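PDB 1VGP: 373aa long hypothetical citrate synthase from Sulfolobus tokodaii, which is probably a member of the citrate synthase family, mainly helical enzymes, and is built here as an assembly of two subunits. Local coordinates for residues I50-L55 / R112-G117; V46-L51 / R58-W63; N42-S47 / K67-R72; H177-M182 / V340-E345; A188-A193 / M344-D349. All coordinates share one frame; numbering follows the deposited sequence.

Contact 1. Residues I50-L55 / R112-G117; sequences ILYGKL and RTDIKG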
# COMPACT_ATOMS: atom_id res chain seq x y z
N ILE A 50 22.80 5.47 4.02
CA ILE A 50 21.81 5.23 2.99
C ILE A 50 20.74 6.30 3.01
O ILE A 50 20.30 6.75 1.95
CB ILE A 50 21.24 3.80 3.14
CG1 ILE A 50 22.07 2.86 2.27
CG2 ILE A 50 19.77 3.74 2.73
CD1 ILE A 50 21.66 1.42 2.34
N LEU A 51 20.33 6.73 4.20
CA LEU A 51 19.37 7.83 4.28
C LEU A 51 19.95 9.15 3.76
O LEU A 51 19.28 9.88 3.05
CB LEU A 51 18.88 8.02 5.72
CG LEU A 51 18.02 6.94 6.38
CD1 LEU A 51 17.55 7.44 7.73
CD2 LEU A 51 16.85 6.59 5.50
N TYR A 52 21.19 9.45 4.12
CA TYR A 52 21.73 10.79 3.90
C TYR A 52 22.80 10.86 2.82
O TYR A 52 23.20 11.94 2.42
CB TYR A 52 22.27 11.34 5.20
CG TYR A 52 21.22 11.50 6.26
CD1 TYR A 52 20.09 12.28 6.02
CD2 TYR A 52 21.33 10.86 7.49
CE1 TYR A 52 19.09 12.43 6.99
CE2 TYR A 52 20.34 10.99 8.46
CZ TYR A 52 19.23 11.78 8.20
OH TYR A 52 18.25 11.92 9.16
N GLY A 53 23.27 9.71 2.35
CA GLY A 53 24.15 9.70 1.20
C GLY A 53 25.63 9.90 1.51
O GLY A 53 26.43 10.09 0.60
N LYS A 54 26.00 9.87 2.79
CA LYS A 54 27.42 9.87 3.14
C LYS A 54 27.65 9.28 4.52
O LYS A 54 26.75 9.29 5.36
CB LYS A 54 27.99 11.29 3.08
CG LYS A 54 27.20 12.32 3.89
CD LYS A 54 28.03 12.90 5.04
CE LYS A 54 27.20 13.85 5.90
NZ LYS A 54 28.02 14.93 6.53
N LEU A 55 28.85 8.76 4.75
CA LEU A 55 29.24 8.26 6.06
C LEU A 55 29.22 9.42 7.04
O LEU A 55 29.68 10.51 6.71
CB LEU A 55 30.64 7.65 6.01
CG LEU A 55 30.83 6.44 5.08
CD1 LEU A 55 32.31 6.21 4.86
CD2 LEU A 55 30.19 5.19 5.70
N ARG A 112 10.03 16.63 9.99
CA ARG A 112 10.82 16.19 8.84
C ARG A 112 10.57 14.71 8.55
O ARG A 112 10.55 13.88 9.46
CB ARG A 112 12.31 16.40 9.12
CG ARG A 112 12.89 17.69 8.58
CD ARG A 112 14.41 17.64 8.60
NE ARG A 112 14.93 17.19 9.89
CZ ARG A 112 16.19 16.80 10.10
NH1 ARG A 112 16.57 16.40 11.30
NH2 ARG A 112 17.07 16.80 9.10
N THR A 113 10.41 14.39 7.27
CA THR A 113 10.14 13.02 6.87
C THR A 113 11.27 12.03 7.21
O THR A 113 11.02 10.84 7.37
CB THR A 113 9.79 12.94 5.35
OG1 THR A 113 10.27 11.71 4.80
CG2 THR A 113 10.39 14.12 4.59
N ASP A 114 12.51 12.50 7.36
CA ASP A 114 13.60 11.61 7.77
C ASP A 114 13.57 11.29 9.26
O ASP A 114 13.85 10.16 9.66
CB ASP A 114 14.97 12.21 7.40
CG ASP A 114 15.25 13.51 8.12
OD1 ASP A 114 14.37 14.39 8.08
OD2 ASP A 114 16.34 13.66 8.70
N ILE A 115 13.23 12.28 10.08
CA ILE A 115 13.03 12.05 11.51
C ILE A 115 11.89 11.08 11.76
O ILE A 115 12.04 10.13 12.53
CB ILE A 115 12.71 13.37 12.25
CG1 ILE A 115 13.84 14.37 12.03
CG2 ILE A 115 12.51 13.09 13.72
CD1 ILE A 115 15.18 13.90 12.52
N LYS A 116 10.75 11.34 11.14
CA LYS A 116 9.64 10.40 11.10
C LYS A 116 10.15 9.02 10.66
O LYS A 116 9.78 7.99 11.23
CB LYS A 116 8.58 10.92 10.12
CG LYS A 116 7.22 10.25 10.18
CD LYS A 116 6.46 10.58 11.47
CE LYS A 116 6.03 12.04 11.54
NZ LYS A 116 5.62 12.56 10.21
N GLY A 117 11.02 9.01 9.66
CA GLY A 117 11.62 7.75 9.22
C GLY A 117 12.43 7.02 10.27
O GLY A 117 12.25 5.81 10.45
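Tyr52, at the C-terminal end of helix 43-52, reaches Asp114 in the first turn of helix 113-135 through one hydrogen bond. The phenol OH of Tyr52 donates to OD2 of Asp114 over 2.6 Å, meeting that oxygen on its anti lone pair, turned away from OD1. OD2 lies at the edge of the ring, close to its plane and 3.5 Å from CE1 of Tyr52. Ring and carboxylate planes are nearly perpendicular, 80° apart. With CG beside the backbone N and opposite the carbonyl carbon (chi1 -62°), the tyrosine carries its hydroxyl across the gap, while one ring face rests on its own neighbour, CB of Leu51. The bond ties two helices of the mainly helical citrate synthase fold, in a corner where Trp63 of helix 58-70 and Met344 of helix 327-346 also pack on Tyr52. Arg112, at the N-cap position of helix 113-135, forms a salt bridge to the same oxygen, its NH2 standing 3.2 Å from OD2 of Asp114. The oxygen sits over the guanidinium face, so charge alone couples them. Together with the helix start, this arginine would probably stabilise a negative carboxylate.

Contact 2. Residues V46-L51 / R58-W63; sequences VSYLIL and REELNW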
# COMPACT_ATOMS: atom_id res chain seq x y z
N VAL A 46 25.41 2.27 8.54
CA VAL A 46 24.95 1.99 7.17
C VAL A 46 23.60 2.63 6.87
O VAL A 46 23.36 3.10 5.75
CB VAL A 46 24.85 0.47 6.92
CG1 VAL A 46 24.24 0.21 5.56
CG2 VAL A 46 26.24 -0.16 7.00
N SER A 47 22.71 2.65 7.86
CA SER A 47 21.42 3.30 7.70
C SER A 47 21.57 4.80 7.44
O SER A 47 20.90 5.36 6.56
CB SER A 47 20.56 3.07 8.94
OG SER A 47 20.20 1.70 9.04
N TYR A 48 22.45 5.45 8.19
CA TYR A 48 22.74 6.87 7.99
C TYR A 48 23.32 7.11 6.60
O TYR A 48 22.91 8.03 5.90
CB TYR A 48 23.73 7.34 9.06
CG TYR A 48 24.01 8.83 9.05
CD1 TYR A 48 24.77 9.42 8.03
CD2 TYR A 48 23.48 9.66 10.03
CE1 TYR A 48 25.00 10.80 8.00
CE2 TYR A 48 23.70 11.04 10.01
CZ TYR A 48 24.45 11.61 8.99
OH TYR A 48 24.62 12.98 8.95
N LEU A 49 24.27 6.26 6.21
CA LEU A 49 24.86 6.35 4.88
C LEU A 49 23.75 6.37 3.84
O LEU A 49 23.75 7.18 2.91
CB LEU A 49 25.76 5.14 4.62
CG LEU A 49 26.37 5.02 3.23
CD1 LEU A 49 27.27 6.22 2.93
CD2 LEU A 49 27.14 3.72 3.13
N ILE A 50 22.80 5.47 4.02
CA ILE A 50 21.81 5.23 2.99
C ILE A 50 20.74 6.30 3.01
O ILE A 50 20.30 6.75 1.95
CB ILE A 50 21.24 3.80 3.14
CG1 ILE A 50 22.07 2.86 2.27
CG2 ILE A 50 19.77 3.74 2.73
CD1 ILE A 50 21.66 1.42 2.34
N LEU A 51 20.33 6.73 4.20
CA LEU A 51 19.37 7.83 4.28
C LEU A 51 19.95 9.15 3.76
O LEU A 51 19.28 9.88 3.05
CB LEU A 51 18.88 8.02 5.72
CG LEU A 51 18.02 6.94 6.38
CD1 LEU A 51 17.55 7.44 7.73
CD2 LEU A 51 16.85 6.59 5.50
N ARG A 58 31.61 11.52 13.76
CA ARG A 58 31.26 11.02 15.09
C ARG A 58 30.07 11.74 15.71
O ARG A 58 29.28 11.13 16.44
CB ARG A 58 32.47 11.12 16.01
CG ARG A 58 32.95 9.78 16.54
CD ARG A 58 34.48 9.73 16.58
NE ARG A 58 34.97 8.47 17.12
CZ ARG A 58 36.15 7.94 16.82
NH1 ARG A 58 36.95 8.55 15.95
NH2 ARG A 58 36.53 6.80 17.38
N GLU A 59 29.93 13.03 15.43
CA GLU A 59 28.83 13.81 15.99
C GLU A 59 27.52 13.51 15.29
O GLU A 59 26.47 13.41 15.93
CB GLU A 59 29.14 15.31 15.90
CG GLU A 59 30.54 15.67 16.36
CD GLU A 59 30.65 17.10 16.85
OE1 GLU A 59 31.79 17.55 17.12
OE2 GLU A 59 29.60 17.77 16.96
N GLU A 60 27.58 13.37 13.97
CA GLU A 60 26.38 13.06 13.20
C GLU A 60 25.84 11.68 13.57
O GLU A 60 24.65 11.53 13.88
CB GLU A 60 26.68 13.13 11.70
CG GLU A 60 27.10 14.51 11.24
CD GLU A 60 27.57 14.52 9.80
OE1 GLU A 60 28.30 13.58 9.39
OE2 GLU A 60 27.22 15.47 9.07
N LEU A 61 26.70 10.67 13.57
CA LEU A 61 26.28 9.33 13.95
C LEU A 61 25.77 9.28 15.39
O LEU A 61 24.85 8.53 15.71
CB LEU A 61 27.44 8.33 13.81
CG LEU A 61 27.10 6.89 14.23
CD1 LEU A 61 26.05 6.32 13.29
CD2 LEU A 61 28.35 6.04 14.20
N ASN A 62 26.38 10.08 16.25
CA ASN A 62 26.02 10.08 17.66
C ASN A 62 24.60 10.63 17.80
O ASN A 62 23.79 10.11 18.57
CB ASN A 62 27.00 10.94 18.46
CG ASN A 62 27.55 10.21 19.66
OD1 ASN A 62 27.98 9.06 19.56
ND2 ASN A 62 27.54 10.88 20.82
N TRP A 63 24.31 11.68 17.04
CA TRP A 63 22.96 12.20 16.95
C TRP A 63 22.03 11.14 16.39
O TRP A 63 20.89 11.00 16.82
CB TRP A 63 22.93 13.43 16.04
CG TRP A 63 21.53 13.83 15.67
CD1 TRP A 63 20.67 14.56 16.43
CD2 TRP A 63 20.83 13.50 14.48
NE1 TRP A 63 19.47 14.71 15.78
CE2 TRP A 63 19.54 14.06 14.56
CE3 TRP A 63 21.17 12.77 13.32
CZ2 TRP A 63 18.59 13.92 13.56
CZ3 TRP A 63 20.22 12.64 12.32
CH2 TRP A 63 18.95 13.21 12.44
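Tyr48 points its ring across at Glu60, and the two side chains run at about a right angle to each other. The end of the tyrosine does the touching: its OH lies 3.4 Å from CB of Glu60 and equally far from CD, while CZ of Tyr48 is 3.8 Å from the same CB. The ring and the carboxylate are turned 40° apart, and CB approaches the ring obliquely. Swinging CG opposite the backbone N (chi1 -174°) brings the phenol end up to this methylene. Tyr48 belongs to helix 43-52 and Glu60 to helix 58-70, two successive helices joined by a short turn, so the contact lies near the turn of a helix-loop-helix unit in the citrate synthase fold. The backbones come nearest at Tyr48 and Leu61, with CA atoms 7.4 Å apart. Trp63, on the same helix as Glu60, approaches more loosely: CZ3 of its indole is 4.5 Å from CE2 of Tyr48, which stands at the edge of the indole and near its plane. The tyrosine ring also makes edge-to-face contacts with Phe64 and with Tyr52. Although the Glu60 carboxylate passes close to the phenol, its strongest partner is Lys54 in the turn, which forms a salt bridge to OE2. Leu61 meanwhile packs against Ile370 of the second subunit.

Contact 3. Residues N42-S47 / K67-R72; sequences NFEEVS and KLREER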
# COMPACT_ATOMS: atom_id res chain seq x y z
N ASN A 42 28.30 -0.91 10.71
CA ASN A 42 27.19 -1.52 11.45
C ASN A 42 25.86 -1.02 10.92
O ASN A 42 25.82 -0.12 10.05
CB ASN A 42 27.28 -1.16 12.92
CG ASN A 42 27.41 0.33 13.15
OD1 ASN A 42 26.44 1.08 13.04
ND2 ASN A 42 28.63 0.77 13.44
N PHE A 43 24.78 -1.57 11.45
CA PHE A 43 23.45 -1.21 10.96
C PHE A 43 23.19 0.28 11.06
O PHE A 43 22.76 0.90 10.08
CB PHE A 43 22.36 -1.95 11.74
CG PHE A 43 20.97 -1.67 11.24
CD1 PHE A 43 20.48 -2.35 10.12
CD2 PHE A 43 20.17 -0.72 11.86
CE1 PHE A 43 19.20 -2.08 9.63
CE2 PHE A 43 18.89 -0.44 11.38
CZ PHE A 43 18.41 -1.12 10.26
N GLU A 44 23.44 0.86 12.23
CA GLU A 44 23.23 2.29 12.43
C GLU A 44 24.00 3.16 11.44
O GLU A 44 23.41 4.05 10.82
CB GLU A 44 23.62 2.67 13.85
CG GLU A 44 22.57 2.30 14.87
CD GLU A 44 23.09 1.35 15.92
OE1 GLU A 44 24.01 0.56 15.60
OE2 GLU A 44 22.57 1.39 17.06
N GLU A 45 25.30 2.91 11.29
CA GLU A 45 26.10 3.71 10.38
C GLU A 45 25.65 3.52 8.94
O GLU A 45 25.53 4.49 8.19
CB GLU A 45 27.58 3.36 10.50
CG GLU A 45 28.45 4.09 9.50
CD GLU A 45 29.92 3.91 9.75
OE1 GLU A 45 30.49 2.93 9.22
OE2 GLU A 45 30.51 4.75 10.47
N VAL A 46 25.41 2.27 8.54
CA VAL A 46 24.95 1.99 7.17
C VAL A 46 23.60 2.63 6.87
O VAL A 46 23.36 3.10 5.75
CB VAL A 46 24.85 0.47 6.92
CG1 VAL A 46 24.24 0.21 5.56
CG2 VAL A 46 26.24 -0.16 7.00
N SER A 47 22.71 2.65 7.86
CA SER A 47 21.42 3.30 7.70
C SER A 47 21.57 4.80 7.44
O SER A 47 20.90 5.36 6.56
CB SER A 47 20.56 3.07 8.94
OG SER A 47 20.20 1.70 9.04
N LYS A 67 18.60 9.22 18.16
CA LYS A 67 17.21 9.19 17.73
C LYS A 67 16.71 7.75 17.68
O LYS A 67 15.53 7.46 17.95
CB LYS A 67 17.07 9.84 16.34
CG LYS A 67 17.13 11.36 16.33
CD LYS A 67 16.00 11.98 17.16
CE LYS A 67 15.52 13.30 16.56
NZ LYS A 67 16.64 14.25 16.35
N LEU A 68 17.62 6.84 17.34
CA LEU A 68 17.26 5.47 17.02
C LEU A 68 16.90 4.66 18.26
O LEU A 68 16.04 3.77 18.19
CB LEU A 68 18.41 4.78 16.28
CG LEU A 68 18.34 4.66 14.76
CD1 LEU A 68 19.54 3.85 14.28
CD2 LEU A 68 17.06 3.98 14.35
N ARG A 69 17.54 4.95 19.39
CA ARG A 69 17.21 4.30 20.65
C ARG A 69 16.07 5.04 21.35
O ARG A 69 15.29 4.44 22.09
CB ARG A 69 18.42 4.24 21.59
CG ARG A 69 19.77 4.42 20.93
CD ARG A 69 20.22 3.15 20.22
NE ARG A 69 21.60 3.22 19.74
CZ ARG A 69 22.67 3.24 20.53
NH1 ARG A 69 22.53 3.36 21.85
NH2 ARG A 69 23.89 3.12 20.00
N GLU A 70 16.01 6.34 21.11
CA GLU A 70 15.03 7.22 21.74
C GLU A 70 13.59 6.81 21.44
O GLU A 70 12.70 7.01 22.25
CB GLU A 70 15.25 8.66 21.27
CG GLU A 70 15.20 9.72 22.36
CD GLU A 70 16.53 10.45 22.55
OE1 GLU A 70 17.40 9.92 23.28
OE2 GLU A 70 16.70 11.54 21.96
N GLU A 71 13.36 6.23 20.26
CA GLU A 71 12.00 6.03 19.77
C GLU A 71 11.64 4.57 19.51
O GLU A 71 10.83 4.29 18.63
CB GLU A 71 11.78 6.83 18.49
CG GLU A 71 11.60 8.33 18.70
CD GLU A 71 10.26 8.67 19.31
OE1 GLU A 71 9.23 8.15 18.82
OE2 GLU A 71 10.22 9.47 20.27
N ARG A 72 12.24 3.65 20.26
CA ARG A 72 12.02 2.23 20.03
C ARG A 72 10.71 1.78 20.66
O ARG A 72 10.18 0.72 20.32
CB ARG A 72 13.16 1.39 20.62
CG ARG A 72 14.51 1.68 20.02
CD ARG A 72 15.57 0.81 20.63
NE ARG A 72 16.78 0.81 19.82
CZ ARG A 72 17.98 0.48 20.26
NH1 ARG A 72 18.14 0.12 21.53
NH2 ARG A 72 19.02 0.52 19.44
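Glu44 and Arg69 form a salt bridge between helix 43-52 and helix 58-70, a helix-loop-helix pair whose far ends meet here. NE of Arg69 donates to OE2 of Glu44 over 3.4 Å, a weak bond with an N-H...O angle of 130°. The carboxylate and guanidinium planes are 47° apart, and a bend of the glutamate chain at chi2 (120°) brings OE2 round to the arginine. The same oxygen is held more strongly by the backbone N of His149, and NH2 of Arg72 adds a positive charge 4.4 Å from OE2 of Glu44, beyond a salt bridge. Arg72 itself bonds through NH1 to the carbonyl of Leu147. These charges probably help to stabilise the buried glutamate. At the start of helix 43-52, Asn42 is the N-cap, its OD1 accepting from N of Glu45 at 2.8 Å. Nearer its backbone, the aliphatic part of Glu44 packs on Leu68, with CG of the glutamate 3.5 Å from CD1 of the leucine.

Contact 4. Residues H177-M182 / V340-E345; sequences HIDHEM and VAHIME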
# COMPACT_ATOMS: atom_id res chain seq x y z
N HIS A 177 20.36 -6.53 3.99
CA HIS A 177 18.99 -6.45 3.49
C HIS A 177 18.39 -5.04 3.42
O HIS A 177 17.24 -4.88 3.02
CB HIS A 177 18.07 -7.34 4.33
CG HIS A 177 18.21 -8.80 4.05
ND1 HIS A 177 19.15 -9.59 4.67
CD2 HIS A 177 17.52 -9.61 3.21
CE1 HIS A 177 19.04 -10.83 4.23
NE2 HIS A 177 18.06 -10.87 3.34
N ILE A 178 19.17 -4.03 3.79
CA ILE A 178 18.64 -2.68 3.86
C ILE A 178 18.04 -2.22 2.51
O ILE A 178 16.91 -1.72 2.46
CB ILE A 178 19.73 -1.70 4.35
CG1 ILE A 178 19.88 -1.86 5.86
CG2 ILE A 178 19.38 -0.26 4.00
CD1 ILE A 178 21.04 -1.07 6.47
N ASP A 179 18.79 -2.39 1.42
CA ASP A 179 18.27 -2.08 0.10
C ASP A 179 18.84 -2.97 -1.00
O ASP A 179 19.85 -3.63 -0.79
CB ASP A 179 18.54 -0.61 -0.24
CG ASP A 179 17.72 -0.13 -1.40
OD1 ASP A 179 16.50 -0.43 -1.43
OD2 ASP A 179 18.28 0.55 -2.29
N HIS A 180 18.19 -2.99 -2.16
CA HIS A 180 18.65 -3.76 -3.30
C HIS A 180 18.02 -3.22 -4.58
O HIS A 180 17.78 -2.02 -4.67
CB HIS A 180 18.32 -5.25 -3.13
CG HIS A 180 19.32 -6.17 -3.74
ND1 HIS A 180 18.97 -7.15 -4.64
CD2 HIS A 180 20.66 -6.26 -3.59
CE1 HIS A 180 20.05 -7.80 -5.03
NE2 HIS A 180 21.09 -7.28 -4.41
N GLU A 181 17.74 -4.06 -5.57
CA GLU A 181 17.22 -3.56 -6.84
C GLU A 181 15.75 -3.11 -6.75
O GLU A 181 14.95 -3.73 -6.05
CB GLU A 181 17.36 -4.61 -7.96
CG GLU A 181 16.29 -5.68 -7.94
CD GLU A 181 16.42 -6.63 -6.76
OE1 GLU A 181 17.37 -7.44 -6.76
OE2 GLU A 181 15.60 -6.55 -5.82
N MET A 182 15.41 -2.04 -7.47
CA MET A 182 14.03 -1.61 -7.60
C MET A 182 13.10 -2.81 -7.76
O MET A 182 13.38 -3.70 -8.56
CB MET A 182 13.88 -0.67 -8.79
CG MET A 182 12.48 -0.09 -8.98
SD MET A 182 11.84 0.71 -7.49
CE MET A 182 13.07 1.94 -7.19
N VAL A 340 12.48 4.15 3.18
CA VAL A 340 12.46 5.53 3.64
C VAL A 340 13.40 6.35 2.78
O VAL A 340 13.07 7.45 2.35
CB VAL A 340 12.88 5.63 5.11
CG1 VAL A 340 13.00 7.08 5.55
CG2 VAL A 340 11.87 4.90 5.97
N ALA A 341 14.58 5.79 2.51
CA ALA A 341 15.61 6.46 1.71
C ALA A 341 15.09 6.82 0.33
O ALA A 341 15.24 7.95 -0.12
CB ALA A 341 16.85 5.56 1.58
N HIS A 342 14.49 5.84 -0.34
CA HIS A 342 14.01 6.04 -1.70
C HIS A 342 12.93 7.11 -1.76
O HIS A 342 12.93 7.94 -2.67
CB HIS A 342 13.49 4.72 -2.28
CG HIS A 342 14.58 3.86 -2.84
ND1 HIS A 342 15.18 4.13 -4.05
CD2 HIS A 342 15.23 2.80 -2.32
CE1 HIS A 342 16.16 3.27 -4.25
NE2 HIS A 342 16.21 2.45 -3.22
N ILE A 343 12.02 7.07 -0.79
CA ILE A 343 10.96 8.06 -0.67
C ILE A 343 11.56 9.46 -0.48
O ILE A 343 11.16 10.42 -1.15
CB ILE A 343 10.04 7.72 0.53
CG1 ILE A 343 9.24 6.46 0.22
CG2 ILE A 343 9.12 8.89 0.85
CD1 ILE A 343 8.48 5.88 1.40
N MET A 344 12.54 9.56 0.42
CA MET A 344 13.26 10.81 0.62
C MET A 344 13.85 11.28 -0.70
O MET A 344 13.71 12.45 -1.07
CB MET A 344 14.38 10.62 1.65
CG MET A 344 14.00 11.00 3.07
SD MET A 344 15.12 10.32 4.33
CE MET A 344 16.46 11.46 4.26
N GLU A 345 14.49 10.37 -1.42
CA GLU A 345 15.14 10.70 -2.68
C GLU A 345 14.13 11.04 -3.77
O GLU A 345 14.35 11.96 -4.55
CB GLU A 345 16.01 9.52 -3.13
CG GLU A 345 16.75 9.77 -4.42
CD GLU A 345 17.59 8.59 -4.84
OE1 GLU A 345 17.00 7.53 -5.18
OE2 GLU A 345 18.84 8.71 -4.83
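A buried histidine-carboxylate hydrogen bond between Asp179 and His342 fastens the loop between helices 164-175 and 184-193 to helix 327-346, in the interior of the citrate synthase fold. NE2 of His342 donates to OD2 of Asp179 over 3.0 Å, with an N-H...O angle of 160°. The two side chains come from opposite directions, and the carboxylate sits at the ring edge, its OD2 close to the imidazole plane. The fit is less exact from the aspartate end: the donor meets OD2 on the syn side but well out of the carboxylate plane, and the two planes are turned 53° apart. Asp179 extends toward the helix because CG stands opposite its backbone N (chi1 -165°). Met182 follows further along the loop and brings CE obliquely to the imidazole, 4.4 Å from ND1 of His342; its side chain also rests on Leu190 and on Pro355 of the second subunit. OD2 of Asp179 has a second and stronger partner in the hydroxyl of Thr18. With NE2 carrying a hydrogen, ND1 is left to face the ammonium of Lys13. Held by a carboxylate at NE2 and, weakly, by Lys13 at ND1, the imidazole probably has its ring orientation fixed.

Contact 5. Residues A188-A193 / M344-D349; sequences ASLVVA and MEYIKD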
# COMPACT_ATOMS: atom_id res chain seq x y z
N ALA A 188 5.88 0.07 -4.61
CA ALA A 188 4.57 0.27 -4.00
C ALA A 188 4.66 1.44 -3.02
O ALA A 188 3.77 2.29 -2.97
CB ALA A 188 4.11 -1.00 -3.27
N SER A 189 5.74 1.47 -2.24
CA SER A 189 6.08 2.59 -1.35
C SER A 189 6.06 3.91 -2.09
O SER A 189 5.44 4.88 -1.65
CB SER A 189 7.49 2.39 -0.79
OG SER A 189 7.42 1.80 0.49
N LEU A 190 6.78 3.94 -3.21
CA LEU A 190 7.00 5.16 -3.97
C LEU A 190 5.68 5.65 -4.58
O LEU A 190 5.43 6.86 -4.65
CB LEU A 190 8.03 4.89 -5.07
CG LEU A 190 9.48 5.35 -4.88
CD1 LEU A 190 9.78 5.69 -3.42
CD2 LEU A 190 10.41 4.24 -5.39
N VAL A 191 4.83 4.73 -5.01
CA VAL A 191 3.56 5.11 -5.57
C VAL A 191 2.74 5.87 -4.53
O VAL A 191 2.18 6.94 -4.82
CB VAL A 191 2.75 3.89 -6.04
CG1 VAL A 191 1.41 4.36 -6.63
CG2 VAL A 191 3.56 3.08 -7.07
N VAL A 192 2.67 5.33 -3.32
CA VAL A 192 1.93 6.00 -2.26
C VAL A 192 2.63 7.31 -1.89
O VAL A 192 1.98 8.36 -1.76
CB VAL A 192 1.81 5.08 -1.03
CG1 VAL A 192 1.26 5.85 0.15
CG2 VAL A 192 0.90 3.90 -1.37
N ALA A 193 3.95 7.27 -1.75
CA ALA A 193 4.68 8.45 -1.35
C ALA A 193 4.52 9.58 -2.36
O ALA A 193 4.52 10.76 -1.99
CB ALA A 193 6.17 8.13 -1.16
N MET A 344 12.54 9.56 0.42
CA MET A 344 13.26 10.81 0.62
C MET A 344 13.85 11.28 -0.70
O MET A 344 13.71 12.45 -1.07
CB MET A 344 14.38 10.62 1.65
CG MET A 344 14.00 11.00 3.07
SD MET A 344 15.12 10.32 4.33
CE MET A 344 16.46 11.46 4.26
N GLU A 345 14.49 10.37 -1.42
CA GLU A 345 15.14 10.70 -2.68
C GLU A 345 14.13 11.04 -3.77
O GLU A 345 14.35 11.96 -4.55
CB GLU A 345 16.01 9.52 -3.13
CG GLU A 345 16.75 9.77 -4.42
CD GLU A 345 17.59 8.59 -4.84
OE1 GLU A 345 17.00 7.53 -5.18
OE2 GLU A 345 18.84 8.71 -4.83
N TYR A 346 13.03 10.30 -3.82
CA TYR A 346 12.06 10.46 -4.88
C TYR A 346 11.32 11.79 -4.78
O TYR A 346 10.99 12.41 -5.79
CB TYR A 346 11.04 9.32 -4.86
CG TYR A 346 10.10 9.33 -6.03
CD1 TYR A 346 10.44 8.70 -7.22
CD2 TYR A 346 8.88 10.02 -5.97
CE1 TYR A 346 9.59 8.76 -8.33
CE2 TYR A 346 8.03 10.08 -7.06
CZ TYR A 346 8.39 9.45 -8.25
OH TYR A 346 7.57 9.52 -9.36
N ILE A 347 11.06 12.24 -3.56
CA ILE A 347 10.21 13.42 -3.39
C ILE A 347 10.96 14.76 -3.35
O ILE A 347 10.35 15.79 -3.09
CB ILE A 347 9.32 13.33 -2.11
CG1 ILE A 347 10.19 13.26 -0.85
CG2 ILE A 347 8.40 12.13 -2.20
CD1 ILE A 347 9.39 13.28 0.43
N LYS A 348 12.26 14.76 -3.62
CA LYS A 348 12.92 16.03 -3.81
C LYS A 348 12.35 16.67 -5.07
O LYS A 348 11.99 17.85 -5.06
CB LYS A 348 14.45 15.85 -3.89
CG LYS A 348 15.08 15.72 -2.50
CD LYS A 348 16.60 15.88 -2.48
CE LYS A 348 17.31 14.53 -2.63
NZ LYS A 348 16.97 13.85 -3.92
N ASP A 349 12.20 15.88 -6.13
CA ASP A 349 11.47 16.30 -7.33
C ASP A 349 10.24 15.46 -7.49
O ASP A 349 10.20 14.63 -8.40
CB ASP A 349 12.32 16.06 -8.58
CG ASP A 349 12.78 17.32 -9.22
OD1 ASP A 349 13.73 17.92 -8.66
OD2 ASP A 349 12.21 17.71 -10.26
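Leu190 and Tyr346 supply the apolar part of this contact, where helix 184-193 packs against the C-terminal end of helix 327-346, two members of the mainly helical citrate synthase fold, beside the subunit interface. CD1 of Leu190 is 4.1 Å from CB of Tyr346, and its CG sits 4.2 Å from both CG and CD1 of the tyrosine, so the leucine leans obliquely on the root of the ring and leaves the phenol end to other neighbours. Tyr346 reaches the leucine with CG opposite its backbone N (chi1 -173°). The backbones approach to 7.4 Å between CA atoms of Leu190 and Tyr346. One turn further along helix 184-193, the contact passes to the main chain: CG2 of Ile347 lies 4.1 Å from the carbonyl O of Ala193, a loose apolar-on-polar approach. The polar ends of Tyr346 and Glu345 find their partners beyond the two segments. The hydroxyl of Tyr346 bonds to the carbonyl of Lys351, and Glu345 forms a salt bridge with Lys13 in strand 11-15. At the second subunit, the Tyr346 ring meets Lys5 of that subunit in a cation-pi interaction, and Ala188 and Val191 pack on Val191 and Ala188 of the other chain. Between the two segments themselves the contact is therefore van der Waals in nature, while Tyr346 couples this apolar seam to the dimer through its ring.

How the contacts relate
Following the chain from the N terminus, helix 43-52 supplies the first strip of every one of contacts 1 to 3. Contact 2 closes the short turn to helix 58-70; contact 3 spans and largely encloses it, sharing Val46 and Ser47 and joining the outer ends of the same helices. Contact 1 reaches onward to helix 113-135 and crosses contact 3. Contacts 4 and 5 come later, in series with these three, each spanning some 150 residues; contact 5 starts after contact 4 and ends on the same stretch, sharing Met344 and Glu345. Met344, Ala341 and Ile178 pack on the early helices, joining them to the loop at 177-182 and helix 327-346, to which contact 5 adds helix 184-193.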